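Local structure of malate dehydrogenase (Pyrococcus horikoshii, 1V9N) at residues A[126-131]-A[278-283]; A[146-151]-A[250-255]; A[183-188]-A[231-236]. The protein catalyses the NAD-dependent interconversion of (S)-malate and oxaloacetate, working as a homodimer of the LDH2/MDH2 oxidoreductase family. All coordinates share one frame; numbering follows the deposited sequence.

Interaction 1: A[126-131]-A[278-283]; sequences NHYGIA and VCHFFM. With NDP (NADPH dihydro-nicotinamide-adenine-dinucleotide phosphate), chain B.
The rings of Y128 and H280 lie in an offset stack, reaching tip to tip with centroids 4.3 Å apart and planes turned by 23°. CD2 of Y128 sits over the centre of the imidazole, while N126 O lies in plane at that ring's edge, 3.4 Å from H280 CE1. Y128 gets there with CG in the crowded position between backbone N and carbonyl carbon (chi1 76°). F282 CZ lies in the plane of the tyrosine at its edge, 3.8 Å from Y128 CE2. Histidine suits the place because it is flat enough to stack, yet its NE2 bonds S125 OG and its ND1 bonds T149 OG1, fixing the ring's rotation. An alanine here would remove the ring that Y128 stacks on and both its bonds, to S125 and T149, and would probably leave the loop less firmly placed. Next to N126, V278 packs its CG2 methyl against the backbone, 3.7 Å from N126 C. Y128 OH bonds S147 OG. The loop then turns to the cofactor: G129 O accepts from the carboxamide N7N of NADPH at 3.0 Å, and A131 N donates to ribose O2D, making this the nicotinamide end of the dinucleotide pocket.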
loop_
_atom_site.group_PDB
_atom_site.type_symbol
_atom_site.label_atom_id
_atom_site.label_comp_id
_atom_site.label_asym_id
_atom_site.label_seq_id
_atom_site.Cartn_x
_atom_site.Cartn_y
_atom_site.Cartn_z
ATOM N N ASN A 126 -19.862 -5.330 7.781
ATOM C CA ASN A 126 -19.492 -6.677 8.205
ATOM C C ASN A 126 -18.442 -7.248 7.257
ATOM O O ASN A 126 -18.115 -6.626 6.251
ATOM C CB ASN A 126 -20.740 -7.580 8.224
ATOM C CG ASN A 126 -21.500 -7.495 9.536
ATOM O OD1 ASN A 126 -21.005 -7.943 10.575
ATOM N ND2 ASN A 126 -22.696 -6.906 9.503
ATOM N N HIS A 127 -17.919 -8.431 7.574
ATOM C CA HIS A 127 -16.894 -9.070 6.744
ATOM C C HIS A 127 -17.360 -9.114 5.291
ATOM O O HIS A 127 -18.445 -9.619 5.010
ATOM C CB HIS A 127 -16.627 -10.483 7.266
ATOM C CG HIS A 127 -15.597 -11.242 6.486
ATOM N ND1 HIS A 127 -15.923 -12.082 5.444
ATOM C CD2 HIS A 127 -14.251 -11.302 6.613
ATOM C CE1 HIS A 127 -14.820 -12.631 4.964
ATOM N NE2 HIS A 127 -13.793 -12.174 5.656
ATOM N N TYR A 128 -16.554 -8.594 4.366
ATOM C CA TYR A 128 -16.981 -8.584 2.970
ATOM C C TYR A 128 -16.276 -9.519 1.983
ATOM O O TYR A 128 -16.314 -9.295 0.777
ATOM C CB TYR A 128 -16.989 -7.142 2.426
ATOM C CG TYR A 128 -15.649 -6.484 2.076
ATOM C CD1 TYR A 128 -14.450 -7.205 2.056
ATOM C CD2 TYR A 128 -15.611 -5.142 1.678
ATOM C CE1 TYR A 128 -13.247 -6.606 1.638
ATOM C CE2 TYR A 128 -14.421 -4.541 1.255
ATOM C CZ TYR A 128 -13.245 -5.276 1.232
ATOM O OH TYR A 128 -12.084 -4.689 0.763
ATOM N N GLY A 129 -15.647 -10.572 2.488
ATOM C CA GLY A 129 -14.977 -11.504 1.598
ATOM C C GLY A 129 -13.675 -10.980 1.026
ATOM O O GLY A 129 -12.968 -10.224 1.687
ATOM N N ILE A 130 -13.348 -11.374 -0.203
ATOM C CA ILE A 130 -12.098 -10.926 -0.811
ATOM C C ILE A 130 -12.173 -9.468 -1.256
ATOM O O ILE A 130 -13.166 -9.036 -1.841
ATOM C CB ILE A 130 -11.689 -11.822 -2.015
ATOM C CG1 ILE A 130 -12.808 -11.873 -3.051
ATOM C CG2 ILE A 130 -11.369 -13.237 -1.530
ATOM C CD1 ILE A 130 -12.462 -12.715 -4.256
ATOM N N ALA A 131 -11.120 -8.713 -0.952
ATOM C CA ALA A 131 -11.053 -7.301 -1.309
ATOM C C ALA A 131 -10.992 -7.118 -2.828
ATOM O O ALA A 131 -11.527 -6.150 -3.368
ATOM C CB ALA A 131 -9.828 -6.657 -0.653
ATOM N N VAL A 278 -17.113 -3.439 11.021
ATOM C CA VAL A 278 -16.030 -3.644 10.071
ATOM C C VAL A 278 -16.117 -2.408 9.178
ATOM O O VAL A 278 -17.219 -1.957 8.853
ATOM C CB VAL A 278 -16.242 -4.902 9.203
ATOM C CG1 VAL A 278 -15.128 -5.009 8.178
ATOM C CG2 VAL A 278 -16.262 -6.147 10.078
ATOM N N CYS A 279 -14.974 -1.849 8.799
ATOM C CA CYS A 279 -14.968 -0.659 7.958
ATOM C C CYS A 279 -14.225 -0.920 6.652
ATOM O O CYS A 279 -13.300 -1.727 6.613
ATOM C CB CYS A 279 -14.335 0.511 8.718
ATOM S SG CYS A 279 -15.231 0.972 10.256
ATOM N N HIS A 280 -14.637 -0.236 5.587
ATOM C CA HIS A 280 -14.016 -0.425 4.280
ATOM C C HIS A 280 -13.599 0.891 3.632
ATOM O O HIS A 280 -14.099 1.960 3.982
ATOM C CB HIS A 280 -14.979 -1.123 3.312
ATOM C CG HIS A 280 -15.782 -2.230 3.922
ATOM N ND1 HIS A 280 -15.214 -3.270 4.627
ATOM C CD2 HIS A 280 -17.112 -2.483 3.887
ATOM C CE1 HIS A 280 -16.159 -4.113 4.999
ATOM N NE2 HIS A 280 -17.321 -3.660 4.563
ATOM N N PHE A 281 -12.691 0.786 2.668
ATOM C CA PHE A 281 -12.189 1.930 1.911
ATOM C C PHE A 281 -12.303 1.558 0.433
ATOM O O PHE A 281 -11.869 0.482 0.030
ATOM C CB PHE A 281 -10.717 2.200 2.251
ATOM C CG PHE A 281 -10.086 3.291 1.421
ATOM C CD1 PHE A 281 -10.202 4.626 1.792
ATOM C CD2 PHE A 281 -9.388 2.980 0.255
ATOM C CE1 PHE A 281 -9.633 5.640 1.019
ATOM C CE2 PHE A 281 -8.814 3.984 -0.528
ATOM C CZ PHE A 281 -8.937 5.319 -0.143
ATOM N N PHE A 282 -12.897 2.438 -0.366
ATOM C CA PHE A 282 -13.046 2.195 -1.799
ATOM C C PHE A 282 -12.574 3.432 -2.544
ATOM O O PHE A 282 -12.918 4.563 -2.183
ATOM C CB PHE A 282 -14.511 1.914 -2.155
ATOM C CG PHE A 282 -15.118 0.780 -1.373
ATOM C CD1 PHE A 282 -14.871 -0.544 -1.728
ATOM C CD2 PHE A 282 -15.912 1.037 -0.257
ATOM C CE1 PHE A 282 -15.404 -1.594 -0.981
ATOM C CE2 PHE A 282 -16.450 -0.006 0.497
ATOM C CZ PHE A 282 -16.194 -1.325 0.132
HETATM N N MSE A 283 -11.777 3.220 -3.582
HETATM C CA MSE A 283 -11.278 4.329 -4.368
HETATM C C MSE A 283 -11.242 3.955 -5.838
HETATM O O MSE A 283 -10.746 2.887 -6.214
HETATM C CB MSE A 283 -9.880 4.719 -3.908
HETATM C CG MSE A 283 -9.297 5.892 -4.663
HETATM SE SE MSE A 283 -7.516 6.242 -4.052
HETATM C CE MSE A 283 -6.588 6.243 -5.747
HETATM P PA NDP B . -1.834 -14.378 -1.762
HETATM O O1A NDP B . -2.575 -15.549 -2.166
HETATM O O2A NDP B . -0.462 -14.442 -1.148
HETATM O O5B NDP B . -1.786 -13.379 -3.062
HETATM C C5B NDP B . -1.143 -12.093 -2.996
HETATM C C4B NDP B . -1.344 -11.459 -4.385
HETATM O O4B NDP B . -0.153 -11.800 -5.116
HETATM C C3B NDP B . -2.498 -11.927 -5.228
HETATM O O3B NDP B . -3.028 -10.769 -5.942
HETATM C C2B NDP B . -1.959 -12.934 -6.180
HETATM O O2B NDP B . -2.675 -13.139 -7.411
HETATM C C1B NDP B . -0.546 -12.459 -6.319
HETATM N N9A NDP B . 0.466 -13.532 -6.522
HETATM C C8A NDP B . 0.536 -14.831 -5.943
HETATM N N7A NDP B . 1.602 -15.476 -6.359
HETATM C C5A NDP B . 2.260 -14.635 -7.210
HETATM C C6A NDP B . 3.464 -14.715 -7.980
HETATM N N6A NDP B . 4.214 -15.821 -7.941
HETATM N N1A NDP B . 3.853 -13.647 -8.761
HETATM C C2A NDP B . 3.092 -12.505 -8.805
HETATM N N3A NDP B . 1.946 -12.331 -8.114
HETATM C C4A NDP B . 1.578 -13.441 -7.328
HETATM O O3 NDP B . -2.654 -13.418 -0.826
HETATM P PN NDP B . -3.291 -13.430 0.627
HETATM O O1N NDP B . -2.629 -12.345 1.344
HETATM O O2N NDP B . -3.037 -14.837 1.091
HETATM O O5D NDP B . -4.819 -13.144 0.290
HETATM C C5D NDP B . -5.913 -13.883 0.904
HETATM C C4D NDP B . -7.301 -13.359 0.371
HETATM O O4D NDP B . -8.092 -13.082 1.512
HETATM C C3D NDP B . -7.291 -12.045 -0.449
HETATM O O3D NDP B . -8.194 -12.203 -1.552
HETATM C C2D NDP B . -7.699 -10.954 0.527
HETATM O O2D NDP B . -8.330 -9.876 -0.132
HETATM C C1D NDP B . -8.609 -11.750 1.499
HETATM N N1N NDP B . -8.618 -11.227 2.892
HETATM C C2N NDP B . -9.853 -10.698 3.360
HETATM C C3N NDP B . -9.874 -10.194 4.725
HETATM C C7N NDP B . -11.120 -9.645 5.270
HETATM O O7N NDP B . -11.219 -9.204 6.422
HETATM N N7N NDP B . -12.244 -9.597 4.504
HETATM C C4N NDP B . -8.673 -10.267 5.494
HETATM C C5N NDP B . -7.477 -10.782 5.014
HETATM C C6N NDP B . -7.444 -11.271 3.710
HETATM P P2B NDP B . -3.654 -14.306 -7.715
HETATM O O1X NDP B . -3.290 -14.664 -9.095
HETATM O O2X NDP B . -5.067 -13.821 -7.629
HETATM O O3X NDP B . -3.410 -15.454 -6.741
#

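Interaction 2: A[146-151]-A[250-255]; sequences ISMTNS and LMVDIL. With NDP (NADPH dihydro-nicotinamide-adenine-dinucleotide phosphate), chain B.
With CG anti to its carbonyl carbon (chi1 -58°) and the chain extended beyond it, selenomethionine M148 sends a long arm from its strand onto the helix. N150 instead holds CG between backbone N and carbonyl carbon (chi1 59°), which turns its amide toward D253, the two side chains crossing at about a right angle. Along its length the arm of M148 passes from V252 to L255 and M251: CB lies 4.0 Å from V252 CG1, SE lies 3.9 Å from L255 CD1, and CE touches both L255 CD1 and M251 CE, the M251 chain crossing M148 at about a right angle. The flexible chain of methionine, here with selenium, suits this place, running obliquely across V252 and L255. V252 also presses CG1 to within 3.3 Å of T149 O. At the strand's end, N150 ND2 donates to D253 OD1 over 3.2 Å, the oxygen lying in the amide plane and approached nearly along its C-O axis, although the two planes stand 63° apart. N150 OD1 accepts from C279 N, and D253 OD2 is bonded by S265 and N168, so each buried group has partners on both its polar atoms. Segment 250-255 of helix 242-258 crosses strand segment 146-149 almost perpendicularly, with strands 278-285 and 170-174 flanking that strand in the sheet and the second subunit packing against L250, M251, I254 and L255.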
loop_
_atom_site.group_PDB
_atom_site.type_symbol
_atom_site.label_atom_id
_atom_site.label_comp_id
_atom_site.label_asym_id
_atom_site.label_seq_id
_atom_site.Cartn_x
_atom_site.Cartn_y
_atom_site.Cartn_z
ATOM N N ILE A 146 -9.432 0.463 -6.141
ATOM C CA ILE A 146 -8.672 0.152 -4.937
ATOM C C ILE A 146 -9.658 -0.114 -3.811
ATOM O O ILE A 146 -10.619 0.643 -3.623
ATOM C CB ILE A 146 -7.761 1.315 -4.503
ATOM C CG1 ILE A 146 -6.636 1.509 -5.522
ATOM C CG2 ILE A 146 -7.190 1.035 -3.112
ATOM C CD1 ILE A 146 -5.820 2.763 -5.294
ATOM N N SER A 147 -9.438 -1.203 -3.082
ATOM C CA SER A 147 -10.302 -1.529 -1.961
ATOM C C SER A 147 -9.497 -2.066 -0.791
ATOM O O SER A 147 -8.509 -2.770 -0.976
ATOM C CB SER A 147 -11.360 -2.553 -2.359
ATOM O OG SER A 147 -12.262 -2.745 -1.283
HETATM N N MSE A 148 -9.930 -1.715 0.416
HETATM C CA MSE A 148 -9.279 -2.149 1.644
HETATM C C MSE A 148 -10.373 -2.363 2.673
HETATM O O MSE A 148 -11.493 -1.856 2.523
HETATM C CB MSE A 148 -8.346 -1.065 2.193
HETATM C CG MSE A 148 -7.241 -0.597 1.275
HETATM SE SE MSE A 148 -6.372 0.972 2.060
HETATM C CE MSE A 148 -5.545 1.664 0.444
ATOM N N THR A 149 -10.034 -3.100 3.725
ATOM C CA THR A 149 -10.962 -3.373 4.810
ATOM C C THR A 149 -10.157 -3.764 6.043
ATOM O O THR A 149 -9.087 -4.361 5.930
ATOM C CB THR A 149 -11.919 -4.540 4.463
ATOM O OG1 THR A 149 -12.852 -4.724 5.534
ATOM C CG2 THR A 149 -11.138 -5.842 4.258
ATOM N N ASN A 150 -10.650 -3.406 7.222
ATOM C CA ASN A 150 -9.957 -3.799 8.430
ATOM C C ASN A 150 -10.632 -5.098 8.864
ATOM O O ASN A 150 -11.523 -5.603 8.167
ATOM C CB ASN A 150 -10.043 -2.707 9.511
ATOM C CG ASN A 150 -11.459 -2.373 9.910
ATOM O OD1 ASN A 150 -12.413 -3.030 9.496
ATOM N ND2 ASN A 150 -11.605 -1.346 10.734
ATOM N N SER A 151 -10.208 -5.659 9.988
ATOM C CA SER A 151 -10.799 -6.911 10.435
ATOM C C SER A 151 -10.559 -7.150 11.915
ATOM O O SER A 151 -10.116 -6.258 12.637
ATOM C CB SER A 151 -10.216 -8.073 9.628
ATOM O OG SER A 151 -8.821 -8.195 9.860
ATOM N N LEU A 250 -1.734 -0.479 9.424
ATOM C CA LEU A 250 -2.239 0.745 10.043
ATOM C C LEU A 250 -2.825 1.695 8.999
ATOM O O LEU A 250 -3.822 2.370 9.246
ATOM C CB LEU A 250 -1.125 1.453 10.813
ATOM C CG LEU A 250 -0.544 0.713 12.020
ATOM C CD1 LEU A 250 0.348 1.673 12.806
ATOM C CD2 LEU A 250 -1.672 0.185 12.912
HETATM N N MSE A 251 -2.187 1.755 7.838
HETATM C CA MSE A 251 -2.674 2.602 6.758
HETATM C C MSE A 251 -4.120 2.211 6.481
HETATM O O MSE A 251 -4.997 3.065 6.380
HETATM C CB MSE A 251 -1.827 2.387 5.498
HETATM C CG MSE A 251 -2.346 3.113 4.268
HETATM SE SE MSE A 251 -1.193 2.851 2.725
HETATM C CE MSE A 251 -1.934 1.204 2.089
ATOM N N VAL A 252 -4.367 0.909 6.375
ATOM C CA VAL A 252 -5.712 0.408 6.120
ATOM C C VAL A 252 -6.708 0.850 7.198
ATOM O O VAL A 252 -7.805 1.314 6.880
ATOM C CB VAL A 252 -5.728 -1.133 6.038
ATOM C CG1 VAL A 252 -7.166 -1.640 5.977
ATOM C CG2 VAL A 252 -4.951 -1.597 4.829
ATOM N N ASP A 253 -6.330 0.700 8.466
ATOM C CA ASP A 253 -7.207 1.083 9.575
ATOM C C ASP A 253 -7.431 2.593 9.645
ATOM O O ASP A 253 -8.501 3.056 10.034
ATOM C CB ASP A 253 -6.633 0.599 10.912
ATOM C CG ASP A 253 -7.372 -0.609 11.466
ATOM O OD1 ASP A 253 -8.625 -0.609 11.461
ATOM O OD2 ASP A 253 -6.703 -1.551 11.926
ATOM N N ILE A 254 -6.416 3.362 9.280
ATOM C CA ILE A 254 -6.532 4.810 9.304
ATOM C C ILE A 254 -7.496 5.266 8.204
ATOM O O ILE A 254 -8.362 6.107 8.439
ATOM C CB ILE A 254 -5.146 5.472 9.110
ATOM C CG1 ILE A 254 -4.275 5.203 10.341
ATOM C CG2 ILE A 254 -5.298 6.975 8.880
ATOM C CD1 ILE A 254 -2.825 5.656 10.193
ATOM N N LEU A 255 -7.360 4.685 7.015
ATOM C CA LEU A 255 -8.218 5.050 5.889
ATOM C C LEU A 255 -9.629 4.483 6.012
ATOM O O LEU A 255 -10.592 5.082 5.529
ATOM C CB LEU A 255 -7.580 4.589 4.571
ATOM C CG LEU A 255 -6.257 5.282 4.211
ATOM C CD1 LEU A 255 -5.655 4.648 2.958
ATOM C CD2 LEU A 255 -6.498 6.766 3.991
HETATM P PA NDP B . -1.834 -14.378 -1.762
HETATM O O1A NDP B . -2.575 -15.549 -2.166
HETATM O O2A NDP B . -0.462 -14.442 -1.148
HETATM O O5B NDP B . -1.786 -13.379 -3.062
HETATM C C5B NDP B . -1.143 -12.093 -2.996
HETATM C C4B NDP B . -1.344 -11.459 -4.385
HETATM O O4B NDP B . -0.153 -11.800 -5.116
HETATM C C3B NDP B . -2.498 -11.927 -5.228
HETATM O O3B NDP B . -3.028 -10.769 -5.942
HETATM C C2B NDP B . -1.959 -12.934 -6.180
HETATM O O2B NDP B . -2.675 -13.139 -7.411
HETATM C C1B NDP B . -0.546 -12.459 -6.319
HETATM N N9A NDP B . 0.466 -13.532 -6.522
HETATM C C8A NDP B . 0.536 -14.831 -5.943
HETATM N N7A NDP B . 1.602 -15.476 -6.359
HETATM C C5A NDP B . 2.260 -14.635 -7.210
HETATM C C6A NDP B . 3.464 -14.715 -7.980
HETATM N N6A NDP B . 4.214 -15.821 -7.941
HETATM N N1A NDP B . 3.853 -13.647 -8.761
HETATM C C2A NDP B . 3.092 -12.505 -8.805
HETATM N N3A NDP B . 1.946 -12.331 -8.114
HETATM C C4A NDP B . 1.578 -13.441 -7.328
HETATM O O3 NDP B . -2.654 -13.418 -0.826
HETATM P PN NDP B . -3.291 -13.430 0.627
HETATM O O1N NDP B . -2.629 -12.345 1.344
HETATM O O2N NDP B . -3.037 -14.837 1.091
HETATM O O5D NDP B . -4.819 -13.144 0.290
HETATM C C5D NDP B . -5.913 -13.883 0.904
HETATM C C4D NDP B . -7.301 -13.359 0.371
HETATM O O4D NDP B . -8.092 -13.082 1.512
HETATM C C3D NDP B . -7.291 -12.045 -0.449
HETATM O O3D NDP B . -8.194 -12.203 -1.552
HETATM C C2D NDP B . -7.699 -10.954 0.527
HETATM O O2D NDP B . -8.330 -9.876 -0.132
HETATM C C1D NDP B . -8.609 -11.750 1.499
HETATM N N1N NDP B . -8.618 -11.227 2.892
HETATM C C2N NDP B . -9.853 -10.698 3.360
HETATM C C3N NDP B . -9.874 -10.194 4.725
HETATM C C7N NDP B . -11.120 -9.645 5.270
HETATM O O7N NDP B . -11.219 -9.204 6.422
HETATM N N7N NDP B . -12.244 -9.597 4.504
HETATM C C4N NDP B . -8.673 -10.267 5.494
HETATM C C5N NDP B . -7.477 -10.782 5.014
HETATM C C6N NDP B . -7.444 -11.271 3.710
HETATM P P2B NDP B . -3.654 -14.306 -7.715
HETATM O O1X NDP B . -3.290 -14.664 -9.095
HETATM O O2X NDP B . -5.067 -13.821 -7.629
HETATM O O3X NDP B . -3.410 -15.454 -6.741
#

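Interaction 3: A[183-188]-A[231-236]; sequences LDMATS and LPLGGF. With NDP (NADPH dihydro-nicotinamide-adenine-dinucleotide phosphate), chain B.
L233 leaves its backbone with CB 3.3 Å from T187 O, the same oxygen that accepts the hydrogen bond of its own N-H. From there CG runs anti to the backbone N (chi1 179°), and at the tip CD2 comes 4.1 Å from CE of selenomethionine M185, the two side chains crossing at about a right angle. The backbone bond, L233 N to T187 O, is 3.0 Å long, nearly straight at 165°, and falls on a lone pair in the carbonyl plane. It belongs to a single beta bridge between S188 and P232, beyond strand 181-185, the outermost of the mixed sheet within this chain, and it leads into a type II turn from P232 to G235. Proline suits the first position of that turn, where it needs to give no N-H; G234 and G235 adopt positive-phi angles that would jam a CB against the preceding carbonyl. Upstream, D184 grips the nicotinamide ribose of NADPH with both carboxylate oxygens, OD1 taking O2D at a very short 2.4 Å and OD2 taking O3D at 2.7 Å. A186 N donates to phosphate oxygen O1N, while K244 of the second subunit bonds the carbonyls of A186 and S188.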
loop_
_atom_site.group_PDB
_atom_site.type_symbol
_atom_site.label_atom_id
_atom_site.label_comp_id
_atom_site.label_asym_id
_atom_site.label_seq_id
_atom_site.Cartn_x
_atom_site.Cartn_y
_atom_site.Cartn_z
ATOM N N LEU A 183 -4.086 -7.108 -7.871
ATOM C CA LEU A 183 -3.310 -7.342 -6.669
ATOM C C LEU A 183 -4.374 -7.433 -5.581
ATOM O O LEU A 183 -5.280 -6.601 -5.527
ATOM C CB LEU A 183 -2.378 -6.161 -6.382
ATOM C CG LEU A 183 -1.666 -6.146 -5.019
ATOM C CD1 LEU A 183 -0.772 -7.381 -4.891
ATOM C CD2 LEU A 183 -0.834 -4.876 -4.889
ATOM N N ASP A 184 -4.286 -8.457 -4.744
ATOM C CA ASP A 184 -5.235 -8.633 -3.650
ATOM C C ASP A 184 -4.460 -9.389 -2.584
ATOM O O ASP A 184 -4.265 -10.595 -2.693
ATOM C CB ASP A 184 -6.461 -9.430 -4.112
ATOM C CG ASP A 184 -7.554 -9.458 -3.062
ATOM O OD1 ASP A 184 -7.359 -8.808 -2.009
ATOM O OD2 ASP A 184 -8.595 -10.117 -3.281
HETATM N N MSE A 185 -4.031 -8.670 -1.550
HETATM C CA MSE A 185 -3.196 -9.248 -0.502
HETATM C C MSE A 185 -3.470 -8.775 0.920
HETATM O O MSE A 185 -3.788 -7.607 1.151
HETATM C CB MSE A 185 -1.742 -8.906 -0.816
HETATM C CG MSE A 185 -1.584 -7.399 -1.057
HETATM SE SE MSE A 185 0.189 -6.660 -1.077
HETATM C CE MSE A 185 0.376 -6.294 0.816
ATOM N N ALA A 186 -3.315 -9.681 1.878
ATOM C CA ALA A 186 -3.469 -9.314 3.277
ATOM C C ALA A 186 -2.134 -8.642 3.602
ATOM O O ALA A 186 -1.118 -8.971 2.989
ATOM C CB ALA A 186 -3.652 -10.549 4.127
ATOM N N THR A 187 -2.123 -7.701 4.538
ATOM C CA THR A 187 -0.879 -7.029 4.892
ATOM C C THR A 187 -0.067 -7.839 5.905
ATOM O O THR A 187 0.994 -7.408 6.372
ATOM C CB THR A 187 -1.142 -5.599 5.426
ATOM O OG1 THR A 187 -2.194 -5.625 6.394
ATOM C CG2 THR A 187 -1.545 -4.681 4.280
ATOM N N SER A 188 -0.581 -9.015 6.243
ATOM C CA SER A 188 0.101 -9.926 7.151
ATOM C C SER A 188 0.738 -10.939 6.207
ATOM O O SER A 188 0.371 -10.991 5.028
ATOM C CB SER A 188 -0.906 -10.618 8.078
ATOM O OG SER A 188 -1.900 -11.308 7.335
ATOM N N LEU A 231 2.071 -12.847 11.936
ATOM C CA LEU A 231 3.166 -11.901 11.768
ATOM C C LEU A 231 2.850 -10.975 10.586
ATOM O O LEU A 231 2.219 -11.389 9.618
ATOM C CB LEU A 231 4.471 -12.669 11.508
ATOM C CG LEU A 231 5.671 -12.480 12.451
ATOM C CD1 LEU A 231 5.245 -12.582 13.905
ATOM C CD2 LEU A 231 6.725 -13.532 12.126
ATOM N N PRO A 232 3.269 -9.703 10.664
ATOM C CA PRO A 232 3.004 -8.764 9.568
ATOM C C PRO A 232 3.976 -9.005 8.419
ATOM O O PRO A 232 5.075 -9.525 8.635
ATOM C CB PRO A 232 3.231 -7.409 10.222
ATOM C CG PRO A 232 4.360 -7.706 11.166
ATOM C CD PRO A 232 3.930 -9.020 11.788
ATOM N N LEU A 233 3.572 -8.639 7.205
ATOM C CA LEU A 233 4.437 -8.806 6.045
ATOM C C LEU A 233 5.816 -8.269 6.411
ATOM O O LEU A 233 5.940 -7.188 6.981
ATOM C CB LEU A 233 3.878 -8.036 4.843
ATOM C CG LEU A 233 4.697 -8.096 3.549
ATOM C CD1 LEU A 233 4.856 -9.544 3.108
ATOM C CD2 LEU A 233 4.008 -7.275 2.457
ATOM N N GLY A 234 6.855 -9.028 6.086
ATOM C CA GLY A 234 8.200 -8.594 6.418
ATOM C C GLY A 234 8.778 -9.519 7.470
ATOM O O GLY A 234 9.994 -9.692 7.565
ATOM N N GLY A 235 7.903 -10.107 8.278
ATOM C CA GLY A 235 8.368 -11.034 9.287
ATOM C C GLY A 235 8.348 -10.610 10.744
ATOM O O GLY A 235 7.737 -9.614 11.130
ATOM N N PHE A 236 9.062 -11.396 11.543
ATOM C CA PHE A 236 9.162 -11.223 12.985
ATOM C C PHE A 236 9.787 -9.946 13.524
ATOM O O PHE A 236 9.333 -9.428 14.534
ATOM C CB PHE A 236 9.894 -12.436 13.585
ATOM C CG PHE A 236 10.190 -12.312 15.057
ATOM C CD1 PHE A 236 11.258 -11.541 15.509
ATOM C CD2 PHE A 236 9.393 -12.960 15.994
ATOM C CE1 PHE A 236 11.528 -11.419 16.872
ATOM C CE2 PHE A 236 9.656 -12.842 17.360
ATOM C CZ PHE A 236 10.725 -12.069 17.798
HETATM P PA NDP B . -1.834 -14.378 -1.762
HETATM O O1A NDP B . -2.575 -15.549 -2.166
HETATM O O2A NDP B . -0.462 -14.442 -1.148
HETATM O O5B NDP B . -1.786 -13.379 -3.062
HETATM C C5B NDP B . -1.143 -12.093 -2.996
HETATM C C4B NDP B . -1.344 -11.459 -4.385
HETATM O O4B NDP B . -0.153 -11.800 -5.116
HETATM C C3B NDP B . -2.498 -11.927 -5.228
HETATM O O3B NDP B . -3.028 -10.769 -5.942
HETATM C C2B NDP B . -1.959 -12.934 -6.180
HETATM O O2B NDP B . -2.675 -13.139 -7.411
HETATM C C1B NDP B . -0.546 -12.459 -6.319
HETATM N N9A NDP B . 0.466 -13.532 -6.522
HETATM C C8A NDP B . 0.536 -14.831 -5.943
HETATM N N7A NDP B . 1.602 -15.476 -6.359
HETATM C C5A NDP B . 2.260 -14.635 -7.210
HETATM C C6A NDP B . 3.464 -14.715 -7.980
HETATM N N6A NDP B . 4.214 -15.821 -7.941
HETATM N N1A NDP B . 3.853 -13.647 -8.761
HETATM C C2A NDP B . 3.092 -12.505 -8.805
HETATM N N3A NDP B . 1.946 -12.331 -8.114
HETATM C C4A NDP B . 1.578 -13.441 -7.328
HETATM O O3 NDP B . -2.654 -13.418 -0.826
HETATM P PN NDP B . -3.291 -13.430 0.627
HETATM O O1N NDP B . -2.629 -12.345 1.344
HETATM O O2N NDP B . -3.037 -14.837 1.091
HETATM O O5D NDP B . -4.819 -13.144 0.290
HETATM C C5D NDP B . -5.913 -13.883 0.904
HETATM C C4D NDP B . -7.301 -13.359 0.371
HETATM O O4D NDP B . -8.092 -13.082 1.512
HETATM C C3D NDP B . -7.291 -12.045 -0.449
HETATM O O3D NDP B . -8.194 -12.203 -1.552
HETATM C C2D NDP B . -7.699 -10.954 0.527
HETATM O O2D NDP B . -8.330 -9.876 -0.132
HETATM C C1D NDP B . -8.609 -11.750 1.499
HETATM N N1N NDP B . -8.618 -11.227 2.892
HETATM C C2N NDP B . -9.853 -10.698 3.360
HETATM C C3N NDP B . -9.874 -10.194 4.725
HETATM C C7N NDP B . -11.120 -9.645 5.270
HETATM O O7N NDP B . -11.219 -9.204 6.422
HETATM N N7N NDP B . -12.244 -9.597 4.504
HETATM C C4N NDP B . -8.673 -10.267 5.494
HETATM C C5N NDP B . -7.477 -10.782 5.014
HETATM C C6N NDP B . -7.444 -11.271 3.710
HETATM P P2B NDP B . -3.654 -14.306 -7.715
HETATM O O1X NDP B . -3.290 -14.664 -9.095
HETATM O O2X NDP B . -5.067 -13.821 -7.629
HETATM O O3X NDP B . -3.410 -15.454 -6.741
#

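How the interactions relate
All three contacts are largely buried, but they differ in depth. Interaction 1 lies nearest the chain's centre and interaction 3 farthest, with F236 exposed. Interactions 1 and 2 share neighbouring strands of one sheet and touch directly: M283 O and I146 N are 2.8 Å apart, a probable hydrogen bond. Interaction 3 starts from strand 181-185, outermost in the sheet within the chain, its centre about 17 Å from that of interaction 1, yet A131 still packs against D184. Chemistry follows place: an aromatic stack and valine packing make the first, apolar side chains and an amide-carboxylate bond the second, and a backbone bridge the third. All three line the same NADPH and reach the second subunit.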